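Long-range contact in beta-agarase B (Zobellia galactanivorans, PDB 4ATF), which hydrolyses the beta-1,4-galactosidic linkages of agarose in a random manner, retaining the anomeric configuration and giving the tetramer as its main product: residues Y109-E114 and I299-P304. The protein carries 1 engineered substitution. Numbering follows the deposited sequence. Where two conformers were deposited one is given.
Sequences YPVYIE and IRIYKP
Y302 CD1 comes to the edge of the Y112 ring, near its plane and 4.4 Å from Y112 CD2, while the Y302 ring has R300 CG in plane at its own edge; W29 and Y204 also pack on Y112. In plane at the rim of the Y112 ring sits E114 OE2, bound by Y112 OH at 2.6 Å. The guanidinium of R300 likewise works through its edge: NE lies 2.9 Å and NH2 3.0 Å from E114 OE1, which stays close to the guanidinium plane. That oxygen is approached from above its own carboxylate plane, both donors on one face, and the two planes are 41° apart. With CG anti to its backbone N (chi1 -171°) and the chain extended beyond, E114 runs alongside R300 before the charges meet. An alanine in place of E114 would probably leave the buried charge of R300 without its carboxylate mate and deprive Y112 OH of its acceptor.

Beneath these groups the strands run antiparallel, Y112 and Y302 forming one hydrogen-bonded pair and E114 and R300 the next. The intervening pair, I113 and I301, turns to the other face, where V111 CG2 meets I301 CG2 at 3.7 Å; I257 of strand 255-262 packs on both I299 and I301. At the far end P110 CG touches P304 CG at 3.6 Å. Nearby, K303 NZ bonds to V108 O.

The pairing joins strands 111-118 and 293-306 in the beta-sandwich of this GH16 enzyme. Its faces differ chemically: one is mainly aliphatic, with K303 at its end, whereas the other buries an ionic network in which R200 shares E114 and the carbonyls of I17 and P18 take R300 N-H groups, an arrangement likely to keep both charges ionised.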
loop_
_atom_site.group_PDB
_atom_site.type_symbol
_atom_site.label_atom_id
_atom_site.label_comp_id
_atom_site.label_asym_id
_atom_site.label_seq_id
_atom_site.Cartn_x
_atom_site.Cartn_y
_atom_site.Cartn_z
ATOM N N TYR A 109 15.029 -6.486 -1.853
ATOM C CA TYR A 109 16.117 -5.471 -1.664
ATOM C C TYR A 109 17.395 -5.914 -2.440
ATOM O O TYR A 109 17.636 -7.141 -2.608
ATOM C CB TYR A 109 16.482 -5.293 -0.167
ATOM C CG TYR A 109 17.167 -6.494 0.397
ATOM C CD1 TYR A 109 18.600 -6.640 0.312
ATOM C CD2 TYR A 109 16.434 -7.523 0.935
ATOM C CE1 TYR A 109 19.241 -7.808 0.747
ATOM C CE2 TYR A 109 17.050 -8.707 1.324
ATOM C CZ TYR A 109 18.443 -8.819 1.270
ATOM O OH TYR A 109 19.014 -9.969 1.693
ATOM N N PRO A 110 18.232 -4.959 -2.913
ATOM C CA PRO A 110 18.003 -3.506 -2.926
ATOM C C PRO A 110 17.045 -3.195 -4.083
ATOM O O PRO A 110 17.218 -3.709 -5.217
ATOM C CB PRO A 110 19.414 -2.903 -3.192
ATOM C CG PRO A 110 20.140 -3.973 -4.056
ATOM C CD PRO A 110 19.587 -5.328 -3.422
ATOM N N VAL A 111 16.027 -2.371 -3.813
ATOM C CA VAL A 111 15.052 -2.067 -4.874
ATOM C C VAL A 111 14.334 -0.740 -4.528
ATOM O O VAL A 111 14.017 -0.475 -3.352
ATOM C CB VAL A 111 13.984 -3.197 -5.067
ATOM C CG1 VAL A 111 13.131 -3.456 -3.747
ATOM C CG2 VAL A 111 13.143 -3.010 -6.350
ATOM N N TYR A 112 14.114 0.090 -5.528
ATOM C CA TYR A 112 13.394 1.363 -5.348
ATOM C C TYR A 112 12.082 1.167 -6.111
ATOM O O TYR A 112 12.130 0.831 -7.312
ATOM C CB TYR A 112 14.158 2.549 -6.033
ATOM C CG TYR A 112 13.386 3.849 -5.826
ATOM C CD1 TYR A 112 13.261 4.368 -4.534
ATOM C CD2 TYR A 112 12.722 4.489 -6.879
ATOM C CE1 TYR A 112 12.479 5.534 -4.266
ATOM C CE2 TYR A 112 11.939 5.693 -6.635
ATOM C CZ TYR A 112 11.820 6.181 -5.306
ATOM O OH TYR A 112 11.068 7.280 -4.983
ATOM N N ILE A 113 10.948 1.418 -5.447
ATOM C CA ILE A 113 9.634 1.285 -6.073
ATOM C C ILE A 113 8.830 2.530 -5.800
ATOM O O ILE A 113 8.804 2.983 -4.666
ATOM C CB ILE A 113 8.898 0.065 -5.497
ATOM C CG1 ILE A 113 9.697 -1.218 -5.771
ATOM C CG2 ILE A 113 7.470 -0.028 -6.061
ATOM C CD1 ILE A 113 9.121 -2.466 -4.998
ATOM N N GLU A 114 8.192 3.073 -6.843
ATOM C CA GLU A 114 7.479 4.326 -6.760
ATOM C C GLU A 114 6.219 4.292 -7.612
ATOM O O GLU A 114 6.236 3.969 -8.839
ATOM C CB GLU A 114 8.415 5.449 -7.233
ATOM C CG GLU A 114 7.885 6.876 -7.006
ATOM C CD GLU A 114 8.861 7.929 -7.569
ATOM O OE1 GLU A 114 8.796 8.211 -8.782
ATOM O OE2 GLU A 114 9.679 8.494 -6.800
ATOM N N ILE A 299 3.588 2.594 -11.893
ATOM C CA ILE A 299 4.407 2.079 -10.837
ATOM C C ILE A 299 5.732 1.660 -11.477
ATOM O O ILE A 299 5.747 0.902 -12.484
ATOM C CB ILE A 299 3.708 0.956 -10.015
ATOM C CG1 ILE A 299 4.629 0.534 -8.806
ATOM C CG2 ILE A 299 3.300 -0.209 -10.922
ATOM C CD1 ILE A 299 3.853 -0.308 -7.768
ATOM N N ARG A 300 6.833 2.230 -10.974
ATOM C CA ARG A 300 8.119 2.018 -11.608
ATOM C C ARG A 300 9.043 1.422 -10.544
ATOM O O ARG A 300 8.949 1.758 -9.342
ATOM C CB ARG A 300 8.647 3.332 -12.226
ATOM C CG ARG A 300 9.049 4.452 -11.195
ATOM C CD ARG A 300 9.267 5.768 -12.027
ATOM N NE ARG A 300 9.764 6.832 -11.127
ATOM C CZ ARG A 300 10.902 7.521 -11.331
ATOM N NH1 ARG A 300 11.656 7.353 -12.442
ATOM N NH2 ARG A 300 11.270 8.467 -10.449
ATOM N N ILE A 301 9.911 0.529 -10.993
ATOM C CA ILE A 301 10.725 -0.310 -10.138
ATOM C C ILE A 301 12.167 -0.289 -10.704
ATOM O O ILE A 301 12.367 -0.511 -11.907
ATOM C CB ILE A 301 10.215 -1.781 -10.183
ATOM C CG1 ILE A 301 8.779 -1.870 -9.584
ATOM C CG2 ILE A 301 11.226 -2.679 -9.477
ATOM C CD1 ILE A 301 7.808 -2.904 -10.295
ATOM N N TYR A 302 13.155 0.013 -9.853
ATOM C CA TYR A 302 14.562 0.102 -10.301
ATOM C C TYR A 302 15.462 -0.692 -9.364
ATOM O O TYR A 302 15.201 -0.778 -8.149
ATOM C CB TYR A 302 15.063 1.566 -10.304
ATOM C CG TYR A 302 14.383 2.442 -11.294
ATOM C CD1 TYR A 302 13.102 2.978 -11.036
ATOM C CD2 TYR A 302 15.011 2.748 -12.503
ATOM C CE1 TYR A 302 12.465 3.773 -11.965
ATOM C CE2 TYR A 302 14.368 3.578 -13.468
ATOM C CZ TYR A 302 13.110 4.091 -13.159
ATOM O OH TYR A 302 12.482 4.909 -14.091
ATOM N N LYS A 303 16.534 -1.261 -9.923
ATOM C CA LYS A 303 17.563 -1.974 -9.119
ATOM C C LYS A 303 18.890 -1.260 -9.320
ATOM O O LYS A 303 19.170 -0.790 -10.430
ATOM C CB LYS A 303 17.655 -3.477 -9.579
ATOM C CG LYS A 303 16.259 -4.239 -9.216
ATOM C CD LYS A 303 16.432 -5.663 -8.628
ATOM C CE LYS A 303 17.038 -5.553 -7.342
ATOM N NZ LYS A 303 16.640 -6.473 -6.319
ATOM N N PRO A 304 19.691 -1.123 -8.261
ATOM C CA PRO A 304 21.026 -0.487 -8.443
ATOM C C PRO A 304 22.019 -1.466 -9.069
ATOM O O PRO A 304 22.127 -2.621 -8.571
ATOM C CB PRO A 304 21.438 -0.140 -7.023
ATOM C CG PRO A 304 20.679 -1.127 -6.118
ATOM C CD PRO A 304 19.420 -1.550 -6.876
#